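Local coordinates for protein 3-carboxy-cis,cis-muconate cycloisomerase (Pseudomonas putida, PDB 1RE5) that belongs to the lyase superfamily of mostly helical enzymes, related to adenylosuccinate lyase, and assembles from four copies of the chain, at residues A12-E17 / L122-A127; G23-M28 / Y62-L67; E54-A59 / K83-V88; V189-G194 / T228-L233; L242-L247 / C332-A337. All coordinates share one frame; numbering follows the deposited sequence.

Contact 1: residues A12-E17 / L122-A127; sequences APAMRE and LDLIEA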
# COMPACT_ATOMS: atom_id res chain seq x y z
N ALA D 12 -13.44 11.52 15.41
CA ALA D 12 -14.26 11.63 16.61
C ALA D 12 -13.57 12.68 17.48
O ALA D 12 -12.39 12.54 17.82
CB ALA D 12 -14.32 10.30 17.32
N PRO D 13 -14.30 13.75 17.85
CA PRO D 13 -13.76 14.85 18.67
C PRO D 13 -12.86 14.47 19.84
O PRO D 13 -11.83 15.11 20.07
CB PRO D 13 -15.02 15.61 19.10
CG PRO D 13 -16.12 14.60 18.98
CD PRO D 13 -15.76 13.88 17.71
N ALA D 14 -13.24 13.43 20.57
CA ALA D 14 -12.45 12.99 21.71
C ALA D 14 -11.09 12.51 21.26
O ALA D 14 -10.09 12.76 21.93
CB ALA D 14 -13.17 11.89 22.43
N MET D 15 -11.06 11.81 20.13
CA MET D 15 -9.82 11.27 19.57
C MET D 15 -8.91 12.40 19.05
O MET D 15 -7.70 12.35 19.22
CB MET D 15 -10.13 10.28 18.45
CG MET D 15 -8.95 9.45 17.99
SD MET D 15 -8.56 8.12 19.14
CE MET D 15 -7.34 8.86 20.05
N ARG D 16 -9.49 13.40 18.40
CA ARG D 16 -8.69 14.51 17.91
C ARG D 16 -8.02 15.22 19.08
O ARG D 16 -6.91 15.73 18.94
CB ARG D 16 -9.55 15.52 17.15
CG ARG D 16 -8.75 16.71 16.60
CD ARG D 16 -8.27 16.46 15.17
NE ARG D 16 -7.00 15.74 15.07
CZ ARG D 16 -6.62 15.05 14.00
NH1 ARG D 16 -7.41 14.98 12.94
NH2 ARG D 16 -5.44 14.44 13.97
N GLU D 17 -8.70 15.27 20.22
CA GLU D 17 -8.14 15.94 21.39
C GLU D 17 -6.85 15.23 21.83
O GLU D 17 -5.84 15.88 22.15
CB GLU D 17 -9.16 15.93 22.53
CG GLU D 17 -8.82 16.89 23.66
CD GLU D 17 -8.52 18.29 23.15
OE1 GLU D 17 -9.33 18.81 22.36
OE2 GLU D 17 -7.48 18.88 23.54
N LEU D 122 -6.50 3.79 23.22
CA LEU D 122 -6.95 2.41 23.37
C LEU D 122 -8.22 2.40 24.20
O LEU D 122 -9.18 1.68 23.89
CB LEU D 122 -5.89 1.58 24.06
CG LEU D 122 -5.75 0.13 23.59
CD1 LEU D 122 -4.96 -0.63 24.62
CD2 LEU D 122 -7.10 -0.51 23.40
N ASP D 123 -8.21 3.20 25.26
CA ASP D 123 -9.35 3.31 26.17
C ASP D 123 -10.62 3.79 25.47
O ASP D 123 -11.70 3.28 25.75
CB ASP D 123 -9.00 4.23 27.36
CG ASP D 123 -8.14 3.52 28.42
OD1 ASP D 123 -7.58 4.22 29.31
OD2 ASP D 123 -8.03 2.27 28.39
N LEU D 124 -10.50 4.76 24.57
CA LEU D 124 -11.68 5.25 23.84
C LEU D 124 -12.22 4.17 22.92
O LEU D 124 -13.42 3.87 22.91
CB LEU D 124 -11.34 6.46 22.97
CG LEU D 124 -11.11 7.81 23.63
CD1 LEU D 124 -11.21 8.90 22.56
CD2 LEU D 124 -12.16 8.04 24.71
N ILE D 125 -11.31 3.59 22.15
CA ILE D 125 -11.63 2.55 21.20
C ILE D 125 -12.32 1.37 21.85
O ILE D 125 -13.28 0.84 21.29
CB ILE D 125 -10.35 2.11 20.47
CG1 ILE D 125 -9.90 3.27 19.57
CG2 ILE D 125 -10.59 0.81 19.68
CD1 ILE D 125 -8.65 2.99 18.80
N GLU D 126 -11.85 0.95 23.02
CA GLU D 126 -12.48 -0.17 23.70
C GLU D 126 -13.89 0.19 24.14
O GLU D 126 -14.81 -0.62 24.04
CB GLU D 126 -11.65 -0.62 24.91
CG GLU D 126 -10.29 -1.22 24.55
CD GLU D 126 -9.65 -2.00 25.72
OE1 GLU D 126 -9.53 -1.43 26.83
OE2 GLU D 126 -9.26 -3.17 25.52
N ALA D 127 -14.07 1.43 24.61
CA ALA D 127 -15.39 1.88 25.06
C ALA D 127 -16.35 1.83 23.88
O ALA D 127 -17.36 1.12 23.93
CB ALA D 127 -15.30 3.30 25.59
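L124 reaches out from helix 106-142 to A14 and M15 on the short helix 13-18, and its side chain carries nearly all of this small apolar contact. Its CB already points at the other segment, but is still 5.0 Å from M15 SD and makes no contact itself. CG is set anti to the carbonyl carbon (chi1 -74°), and at the next bond CD1 lies anti to CA (chi2 -163°), which makes CD1 the far end of the chain. CD1 packs against the methyl of A14, 3.6 Å from its CB. It also lies over the backbone where A14 joins M15, 3.8 Å from M15 N, while M15 SD passes alongside, 4.4 Å from the same CD1. The other branch ends farther off, with L124 CD2 4.6 Å from A14 CB.

Helix 106-142 is one of the long helices of the central bundle that defines this superfamily, and helix 13-18 is a short early helix laid against it. The residue types fit these places. P13 suits the first turn of a helix, where its lack of an N-H costs no bond, and A12 is the N-cap before it. The small A14 lets the leucine tip come close to the helix backbone. M15 is buried: its sulfur lies beside L124 CD1, while the CB end of its side chain packs on S335 of helix 319-347. Charged residues face elsewhere: D123 and E126 both form salt bridges with R184 of helix 162-187, R16 with D7, and E17 with R22.

Contact 2: residues G23-M28 / Y62-L67; sequences GRLQGM and YDTGAL. Unlike the reference sequence in segment 62-67: T64 (reference Val).
L25 on helix 21-40 packs against T64 and L67 at the start of helix 64-74, a helix-to-helix contact within the amino-terminal helical region of this lyase-family fold. Along the first segment, G23 continues the helix; its carbonyl O accepts from G27 N at 3.1 Å. R24 takes no part in the contact; its NH1 forms a salt bridge with E325. L25 directs its CB at the second helix, and its branch CD2 does the touching. That one methyl lies 4.2 Å from L67 CD1, leucine against leucine, and 4.0 Å from T64 OG1, which it can meet only by van der Waals contact. The hydroxyl is there because T64 carries OG1 anti to its carbonyl carbon (chi1 -66°), and the L25 and T64 side chains cross at a slant. L5 of the second subunit packs on both L25 and L67, so the leucine pair also belongs to the subunit interface. One residue further, Q26 uses its amide at both ends: OE1 accepts from A59 N, and NE2 donates to C57 O and D30 OD1. M28 faces L81 of helix 78-92. Across the contact, aspartate suits the N-cap of helix 64-74, since its carboxylate can take up an N-H that lacks a carbonyl partner in the first turn: D63 OD2 accepts a weak capping bond from A66 N at 3.2 Å.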
# COMPACT_ATOMS: atom_id res chain seq x y z
N GLY D 23 -1.94 17.43 23.13
CA GLY D 23 -1.83 16.05 23.60
C GLY D 23 -0.45 15.48 23.42
O GLY D 23 0.06 14.75 24.27
N ARG D 24 0.17 15.82 22.31
CA ARG D 24 1.52 15.35 22.01
C ARG D 24 2.50 15.91 23.05
O ARG D 24 3.26 15.17 23.67
CB ARG D 24 1.90 15.79 20.59
CG ARG D 24 3.25 15.35 20.14
CD ARG D 24 3.32 15.42 18.63
NE ARG D 24 3.18 14.11 18.02
CZ ARG D 24 2.83 13.92 16.75
NH1 ARG D 24 2.58 14.96 15.97
NH2 ARG D 24 2.75 12.69 16.26
N LEU D 25 2.45 17.23 23.22
CA LEU D 25 3.29 17.93 24.18
C LEU D 25 3.09 17.35 25.58
O LEU D 25 4.04 16.97 26.25
CB LEU D 25 2.96 19.42 24.19
CG LEU D 25 3.86 20.39 23.42
CD1 LEU D 25 4.72 19.68 22.38
CD2 LEU D 25 2.99 21.44 22.77
N GLN D 26 1.83 17.27 26.02
CA GLN D 26 1.56 16.77 27.35
C GLN D 26 2.15 15.40 27.61
O GLN D 26 2.66 15.14 28.70
CB GLN D 26 0.07 16.72 27.63
CG GLN D 26 -0.24 16.67 29.12
CD GLN D 26 0.38 17.84 29.88
OE1 GLN D 26 0.11 19.02 29.59
NE2 GLN D 26 1.23 17.51 30.85
N GLY D 27 2.08 14.53 26.62
CA GLY D 27 2.62 13.19 26.79
C GLY D 27 4.09 13.24 27.17
O GLY D 27 4.52 12.58 28.11
N MET D 28 4.87 14.05 26.45
CA MET D 28 6.30 14.17 26.72
C MET D 28 6.56 14.85 28.07
O MET D 28 7.43 14.42 28.83
CB MET D 28 6.98 14.94 25.58
CG MET D 28 7.03 14.18 24.28
SD MET D 28 7.92 15.04 22.98
CE MET D 28 6.65 16.08 22.28
N TYR D 62 3.48 26.36 26.83
CA TYR D 62 4.40 26.43 25.70
C TYR D 62 3.83 26.92 24.38
O TYR D 62 2.63 26.84 24.14
CB TYR D 62 5.06 25.07 25.51
CG TYR D 62 5.77 24.62 26.76
CD1 TYR D 62 5.11 23.88 27.75
CD2 TYR D 62 7.10 24.98 26.99
CE1 TYR D 62 5.76 23.51 28.92
CE2 TYR D 62 7.76 24.62 28.16
CZ TYR D 62 7.09 23.89 29.12
OH TYR D 62 7.76 23.54 30.26
N ASP D 63 4.70 27.43 23.53
CA ASP D 63 4.27 27.96 22.25
C ASP D 63 4.58 27.03 21.08
O ASP D 63 5.73 26.89 20.64
CB ASP D 63 4.87 29.34 22.04
CG ASP D 63 4.64 29.86 20.66
OD1 ASP D 63 3.56 29.59 20.08
OD2 ASP D 63 5.53 30.55 20.15
N THR D 64 3.53 26.39 20.58
CA THR D 64 3.61 25.46 19.48
C THR D 64 4.28 26.08 18.27
O THR D 64 5.24 25.52 17.74
CB THR D 64 2.21 24.96 19.09
OG1 THR D 64 1.67 24.20 20.17
CG2 THR D 64 2.26 24.09 17.85
N GLY D 65 3.79 27.24 17.84
CA GLY D 65 4.38 27.90 16.69
C GLY D 65 5.90 27.96 16.78
O GLY D 65 6.60 27.58 15.83
N ALA D 66 6.42 28.43 17.92
CA ALA D 66 7.86 28.54 18.14
C ALA D 66 8.55 27.18 18.12
O ALA D 66 9.59 27.02 17.49
CB ALA D 66 8.12 29.23 19.48
N LEU D 67 7.97 26.20 18.82
CA LEU D 67 8.54 24.86 18.86
C LEU D 67 8.62 24.26 17.45
O LEU D 67 9.60 23.61 17.08
CB LEU D 67 7.68 23.97 19.76
CG LEU D 67 7.70 24.31 21.26
CD1 LEU D 67 6.49 23.68 21.92
CD2 LEU D 67 9.00 23.80 21.90

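Contact 3: residues E54-A59 / K83-V88; sequences EAACQA and KALGKV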
# COMPACT_ATOMS: atom_id res chain seq x y z
N GLU D 54 7.67 19.64 37.81
CA GLU D 54 6.25 19.32 37.65
C GLU D 54 5.40 20.56 37.38
O GLU D 54 4.42 20.50 36.65
CB GLU D 54 5.71 18.62 38.90
CG GLU D 54 6.38 17.31 39.20
CD GLU D 54 5.75 16.60 40.38
OE1 GLU D 54 5.66 17.22 41.47
OE2 GLU D 54 5.36 15.42 40.23
N ALA D 55 5.79 21.68 37.97
CA ALA D 55 5.07 22.94 37.79
C ALA D 55 5.16 23.43 36.36
O ALA D 55 4.27 24.14 35.88
CB ALA D 55 5.63 23.99 38.73
N ALA D 56 6.24 23.07 35.67
CA ALA D 56 6.44 23.49 34.30
C ALA D 56 6.00 22.45 33.26
O ALA D 56 6.00 22.72 32.06
CB ALA D 56 7.90 23.85 34.09
N CYS D 57 5.61 21.26 33.72
CA CYS D 57 5.17 20.20 32.82
C CYS D 57 3.68 20.28 32.48
O CYS D 57 2.92 19.34 32.69
CB CYS D 57 5.51 18.83 33.41
SG CYS D 57 7.29 18.43 33.35
N GLN D 58 3.28 21.43 31.94
CA GLN D 58 1.91 21.68 31.53
C GLN D 58 1.97 22.23 30.09
O GLN D 58 2.59 23.27 29.84
CB GLN D 58 1.24 22.67 32.48
N ALA D 59 1.36 21.52 29.15
CA ALA D 59 1.36 21.91 27.73
C ALA D 59 0.98 23.36 27.47
O ALA D 59 1.56 24.01 26.61
CB ALA D 59 0.44 20.99 26.93
N LYS D 83 14.48 22.00 25.88
CA LYS D 83 15.14 23.29 26.00
C LYS D 83 14.14 24.34 26.52
O LYS D 83 14.44 25.10 27.43
CB LYS D 83 15.69 23.74 24.65
CG LYS D 83 16.46 25.05 24.70
CD LYS D 83 17.02 25.40 23.32
CE LYS D 83 17.92 26.63 23.35
NZ LYS D 83 19.13 26.41 24.20
N ALA D 84 12.95 24.36 25.93
CA ALA D 84 11.93 25.32 26.33
C ALA D 84 11.50 25.05 27.78
O ALA D 84 11.20 25.99 28.53
CB ALA D 84 10.71 25.22 25.40
N LEU D 85 11.47 23.78 28.16
CA LEU D 85 11.08 23.43 29.52
C LEU D 85 12.14 23.99 30.47
O LEU D 85 11.81 24.60 31.49
CB LEU D 85 11.00 21.90 29.67
CG LEU D 85 10.81 21.33 31.08
CD1 LEU D 85 9.56 21.90 31.72
CD2 LEU D 85 10.71 19.82 30.99
N GLY D 86 13.41 23.80 30.12
CA GLY D 86 14.49 24.30 30.95
C GLY D 86 14.42 25.80 31.17
O GLY D 86 14.62 26.28 32.29
N LYS D 87 14.12 26.55 30.10
CA LYS D 87 14.03 28.01 30.18
C LYS D 87 12.84 28.48 31.03
O LYS D 87 12.80 29.64 31.46
CB LYS D 87 13.95 28.61 28.78
N VAL D 88 11.89 27.59 31.27
CA VAL D 88 10.72 27.93 32.08
C VAL D 88 11.02 27.66 33.54
O VAL D 88 10.60 28.40 34.43
CB VAL D 88 9.46 27.11 31.65
CG1 VAL D 88 8.36 27.25 32.70
CG2 VAL D 88 8.94 27.61 30.31
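A56 points its methyl straight at L85 and V88, two residues one turn apart on the same side of helix 78-92. Here, in the amino-terminal helical region, the end region of helix 47-56 and the turn after it pack on helix 78-92. The two larger side chains approach the alanine from neighbouring turns. L85 leaves its helix obliquely, but with CG anti to the backbone N (chi1 172°) it carries its branch ends across the gap, and CD1 comes 3.5 Å from A56 CB. V88 faces the contact directly and offers CG1, 3.7 Å from that same A56 CB, so the alanine methyl touches a leucine and a valine methyl that lie in directions about a right angle apart. An alanine suits this place because its short side chain allows a close backbone approach, with A56 CA and V88 CA 6.6 Å apart. L85 also spans more than one residue: CD1 rests 3.7 Å from A56 O, while the other branch, CD2, is directed to C57, whose SG lies 4.4 Å away. Behind the contact, C57 is backed by L29, E32 and A33 of helix 21-40, a suitable place for a compact, weakly polar thiol. The chain then bends sharply through an inverse gamma turn centred on C57, in which Q58 N donates a weak bond to A56 O at 3.0 Å.

Contact 4: residues V189-G194 / T228-L233; sequences VLQFGG and TQRDRL
V189 and R232 make the main contact between the loop that follows helix 162-187 and the first turn of helix 231-257, one of the long helices of the superfamily's central bundle. It is van der Waals packing of the valine methyls on R232 CD and the start of its guanidinium. V189 CG2 sits 3.5 Å from R232 CD and 3.8 Å from its NE, and the second branch, CG1, lies 3.8 Å from R232 NH1. The side chains cross at about a right angle. Valine suits this place because its two methyls spread over R232 from CD to NH1, and neither asks for a hydrogen bond.

A second kind of contact sets flat group beside flat group. The Q191 amide lies at the edge of the R230 guanidinium, with the two planes only 10° apart. R230 reaches this position because its chain folds twice, at chi2 (-68°) and again at chi3 (-74°).

The charges are answered from outside the two segments. R230 forms salt bridges through NH2 with E323 and through NH1 with D111, two acids that would balance its buried charge and fix the rotation of the group. R232 makes a cation-pi contact with W226, a good partner for a buried arginine. D231 forms salt bridges with R175 and R179 of the third subunit, tying this helix start to the assembly.

R230 holds the N-cap position of helix 231-257, and its carbonyl O accepts a weak bond from L233 N at 3.0 Å.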
# COMPACT_ATOMS: atom_id res chain seq x y z
N VAL D 189 4.14 -0.29 27.26
CA VAL D 189 5.44 -0.45 27.89
C VAL D 189 6.19 0.88 27.85
O VAL D 189 5.89 1.75 27.02
CB VAL D 189 6.29 -1.53 27.18
CG1 VAL D 189 5.71 -2.91 27.44
CG2 VAL D 189 6.38 -1.24 25.67
N LEU D 190 7.15 1.01 28.75
CA LEU D 190 7.95 2.22 28.85
C LEU D 190 9.10 2.19 27.85
O LEU D 190 9.59 1.11 27.49
CB LEU D 190 8.53 2.35 30.26
CG LEU D 190 9.57 3.47 30.43
CD1 LEU D 190 8.85 4.81 30.57
CD2 LEU D 190 10.44 3.18 31.64
N GLN D 191 9.52 3.37 27.39
CA GLN D 191 10.65 3.47 26.47
C GLN D 191 11.70 4.29 27.21
O GLN D 191 11.63 5.53 27.25
CB GLN D 191 10.29 4.21 25.18
CG GLN D 191 11.47 4.26 24.21
CD GLN D 191 11.72 2.93 23.53
OE1 GLN D 191 11.25 2.70 22.41
NE2 GLN D 191 12.43 2.03 24.21
N PHE D 192 12.68 3.59 27.79
CA PHE D 192 13.73 4.25 28.54
C PHE D 192 15.04 3.53 28.28
O PHE D 192 15.31 2.47 28.86
CB PHE D 192 13.38 4.20 30.04
CG PHE D 192 14.24 5.06 30.90
CD1 PHE D 192 14.39 6.43 30.63
CD2 PHE D 192 14.89 4.53 32.01
CE1 PHE D 192 15.17 7.24 31.46
CE2 PHE D 192 15.66 5.33 32.84
CZ PHE D 192 15.80 6.69 32.57
N GLY D 193 15.86 4.09 27.39
CA GLY D 193 17.11 3.44 27.08
C GLY D 193 18.27 4.40 26.94
O GLY D 193 19.42 3.97 26.92
N GLY D 194 17.98 5.70 26.86
CA GLY D 194 19.05 6.67 26.73
C GLY D 194 19.76 6.60 25.38
O GLY D 194 19.51 5.71 24.57
N THR D 228 14.54 0.74 18.04
CA THR D 228 14.43 0.33 16.65
C THR D 228 13.73 -1.03 16.43
O THR D 228 13.90 -1.68 15.38
CB THR D 228 15.82 0.34 15.95
OG1 THR D 228 16.70 -0.61 16.57
CG2 THR D 228 16.44 1.71 16.04
N GLN D 229 12.95 -1.45 17.43
CA GLN D 229 12.15 -2.67 17.35
C GLN D 229 10.73 -2.12 17.51
O GLN D 229 10.23 -1.96 18.64
CB GLN D 229 12.49 -3.62 18.50
CG GLN D 229 13.89 -4.27 18.43
CD GLN D 229 14.10 -5.15 17.20
OE1 GLN D 229 13.14 -5.58 16.56
NE2 GLN D 229 15.37 -5.43 16.89
N ARG D 230 10.07 -1.81 16.39
CA ARG D 230 8.75 -1.20 16.42
C ARG D 230 7.51 -2.09 16.27
O ARG D 230 6.39 -1.58 16.08
CB ARG D 230 8.71 -0.10 15.35
CG ARG D 230 10.06 0.54 15.09
CD ARG D 230 10.50 1.36 16.27
NE ARG D 230 9.75 2.60 16.37
CZ ARG D 230 9.71 3.36 17.46
NH1 ARG D 230 10.37 2.98 18.55
NH2 ARG D 230 9.01 4.48 17.47
N ASP D 231 7.67 -3.41 16.39
CA ASP D 231 6.52 -4.29 16.23
C ASP D 231 5.32 -3.93 17.10
O ASP D 231 4.17 -4.09 16.67
CB ASP D 231 6.93 -5.73 16.50
CG ASP D 231 7.49 -5.91 17.87
OD1 ASP D 231 6.90 -6.66 18.68
OD2 ASP D 231 8.53 -5.28 18.14
N ARG D 232 5.56 -3.46 18.32
CA ARG D 232 4.46 -3.10 19.21
C ARG D 232 3.53 -2.06 18.59
O ARG D 232 2.30 -2.21 18.64
CB ARG D 232 5.00 -2.59 20.55
CG ARG D 232 5.55 -3.69 21.45
CD ARG D 232 6.15 -3.13 22.74
NE ARG D 232 7.56 -3.52 22.85
CZ ARG D 232 8.02 -4.40 23.73
NH1 ARG D 232 7.20 -4.97 24.59
NH2 ARG D 232 9.30 -4.72 23.72
N LEU D 233 4.09 -1.01 18.00
CA LEU D 233 3.27 0.04 17.39
C LEU D 233 2.57 -0.45 16.11
O LEU D 233 1.41 -0.11 15.84
CB LEU D 233 4.12 1.27 17.08
CG LEU D 233 4.95 1.86 18.23
CD1 LEU D 233 5.69 3.11 17.76
CD2 LEU D 233 4.03 2.19 19.40

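Contact 5: residues L242-L247 / C332-A337; sequences LVAGSL and CLVSGA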
# COMPACT_ATOMS: atom_id res chain seq x y z
N LEU D 242 -7.82 -3.89 11.08
CA LEU D 242 -8.85 -4.93 11.05
C LEU D 242 -10.22 -4.32 11.36
O LEU D 242 -11.23 -4.64 10.71
CB LEU D 242 -8.51 -6.01 12.08
CG LEU D 242 -7.93 -7.38 11.67
CD1 LEU D 242 -7.18 -7.34 10.35
CD2 LEU D 242 -7.03 -7.86 12.81
N VAL D 243 -10.27 -3.41 12.34
CA VAL D 243 -11.52 -2.76 12.71
C VAL D 243 -12.06 -1.92 11.56
O VAL D 243 -13.26 -1.95 11.26
CB VAL D 243 -11.34 -1.85 13.94
CG1 VAL D 243 -12.60 -1.01 14.14
CG2 VAL D 243 -11.06 -2.68 15.17
N ALA D 244 -11.18 -1.17 10.90
CA ALA D 244 -11.60 -0.34 9.78
C ALA D 244 -12.23 -1.25 8.73
O ALA D 244 -13.30 -0.97 8.21
CB ALA D 244 -10.38 0.37 9.18
N GLY D 245 -11.53 -2.35 8.46
CA GLY D 245 -12.00 -3.30 7.46
C GLY D 245 -13.38 -3.85 7.75
O GLY D 245 -14.25 -3.87 6.87
N SER D 246 -13.60 -4.31 8.98
CA SER D 246 -14.90 -4.86 9.33
C SER D 246 -16.00 -3.81 9.25
O SER D 246 -17.05 -4.08 8.69
CB SER D 246 -14.87 -5.48 10.72
OG SER D 246 -13.97 -6.58 10.74
N LEU D 247 -15.76 -2.62 9.78
CA LEU D 247 -16.77 -1.57 9.70
C LEU D 247 -16.96 -1.16 8.24
O LEU D 247 -18.01 -0.64 7.86
CB LEU D 247 -16.34 -0.35 10.53
CG LEU D 247 -16.25 -0.55 12.05
CD1 LEU D 247 -15.89 0.78 12.68
CD2 LEU D 247 -17.57 -1.08 12.62
N CYS D 332 -7.29 8.37 14.30
CA CYS D 332 -8.38 9.32 14.06
C CYS D 332 -9.37 8.78 13.05
O CYS D 332 -10.58 8.88 13.24
CB CYS D 332 -7.81 10.66 13.61
SG CYS D 332 -6.83 11.44 14.89
N LEU D 333 -8.85 8.21 11.97
CA LEU D 333 -9.68 7.65 10.90
C LEU D 333 -10.63 6.59 11.46
O LEU D 333 -11.83 6.58 11.15
CB LEU D 333 -8.79 7.02 9.83
CG LEU D 333 -8.76 7.60 8.40
CD1 LEU D 333 -9.42 8.97 8.34
CD2 LEU D 333 -7.31 7.67 7.95
N VAL D 334 -10.09 5.71 12.29
CA VAL D 334 -10.88 4.66 12.88
C VAL D 334 -11.89 5.21 13.90
O VAL D 334 -13.03 4.75 13.96
CB VAL D 334 -9.96 3.61 13.54
CG1 VAL D 334 -10.79 2.56 14.26
CG2 VAL D 334 -9.09 2.95 12.48
N SER D 335 -11.47 6.21 14.69
CA SER D 335 -12.37 6.79 15.68
C SER D 335 -13.58 7.39 14.98
O SER D 335 -14.70 7.34 15.48
CB SER D 335 -11.65 7.87 16.49
OG SER D 335 -11.52 9.06 15.74
N GLY D 336 -13.35 7.97 13.81
CA GLY D 336 -14.45 8.55 13.07
C GLY D 336 -15.38 7.48 12.53
O GLY D 336 -16.59 7.69 12.45
N ALA D 337 -14.83 6.32 12.17
CA ALA D 337 -15.65 5.23 11.64
C ALA D 337 -16.49 4.60 12.74
O ALA D 337 -17.66 4.31 12.55
CB ALA D 337 -14.78 4.15 10.95
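The carbonyl O of C332 is gripped twice, by G336 N at 3.0 Å in the normal helical bond and by S335 OG at 2.7 Å. Both donors come from the same face of the carbonyl plane, the serine hydroxyl tilted 22° out of it. This explains how a serine can be buried in helix 319-347: its proton goes to its own helix, while its OG accepts from A12 N.

The side facing helix 231-257 is wholly apolar. V334 presents both branches: CG1, anti to the backbone N (chi1 176°), lies 4.0 Å from V243 CG1, while CG2 faces A244 CB at 4.4 Å. The two valines cross at about a right angle. One turn on, L247 CD1 packs 3.9 Å from A337 CB, and as close to the carbonyl C of A337. A244 and A337 are small enough to sit at the interface, where the segment axes are 9.8 Å apart, an ordinary helix spacing. Elsewhere on helix 231-257, L242 packs on F306 and S246 on M309 of the third subunit. Two long helices running in roughly the same direction, 34° apart, form part of the central helical bundle typical of the lyase superfamily.

Contacts 1 and 5 lie near the centre of the folded chain, 12 Å apart between centres, and touch each other. Contacts 2 and 3 form a second touching pair, with centres 10 Å apart and segments alternating along the chain; the Y62 hydroxyl bonds A56 O, and the four helices 21-40, 47-56, 64-74 and 78-92 lie packed together. In sequence, contacts 2 and 3 fall between the two segments of contact 1, and contacts 4 and 5 then follow in series. Helix 231-257 runs from near the chain's centre to contact 4, 25 Å from contact 5 between centres, and both meet the third subunit. Contacts 2 and 3 lie well away from contact 5, and contact 2 meets the second subunit.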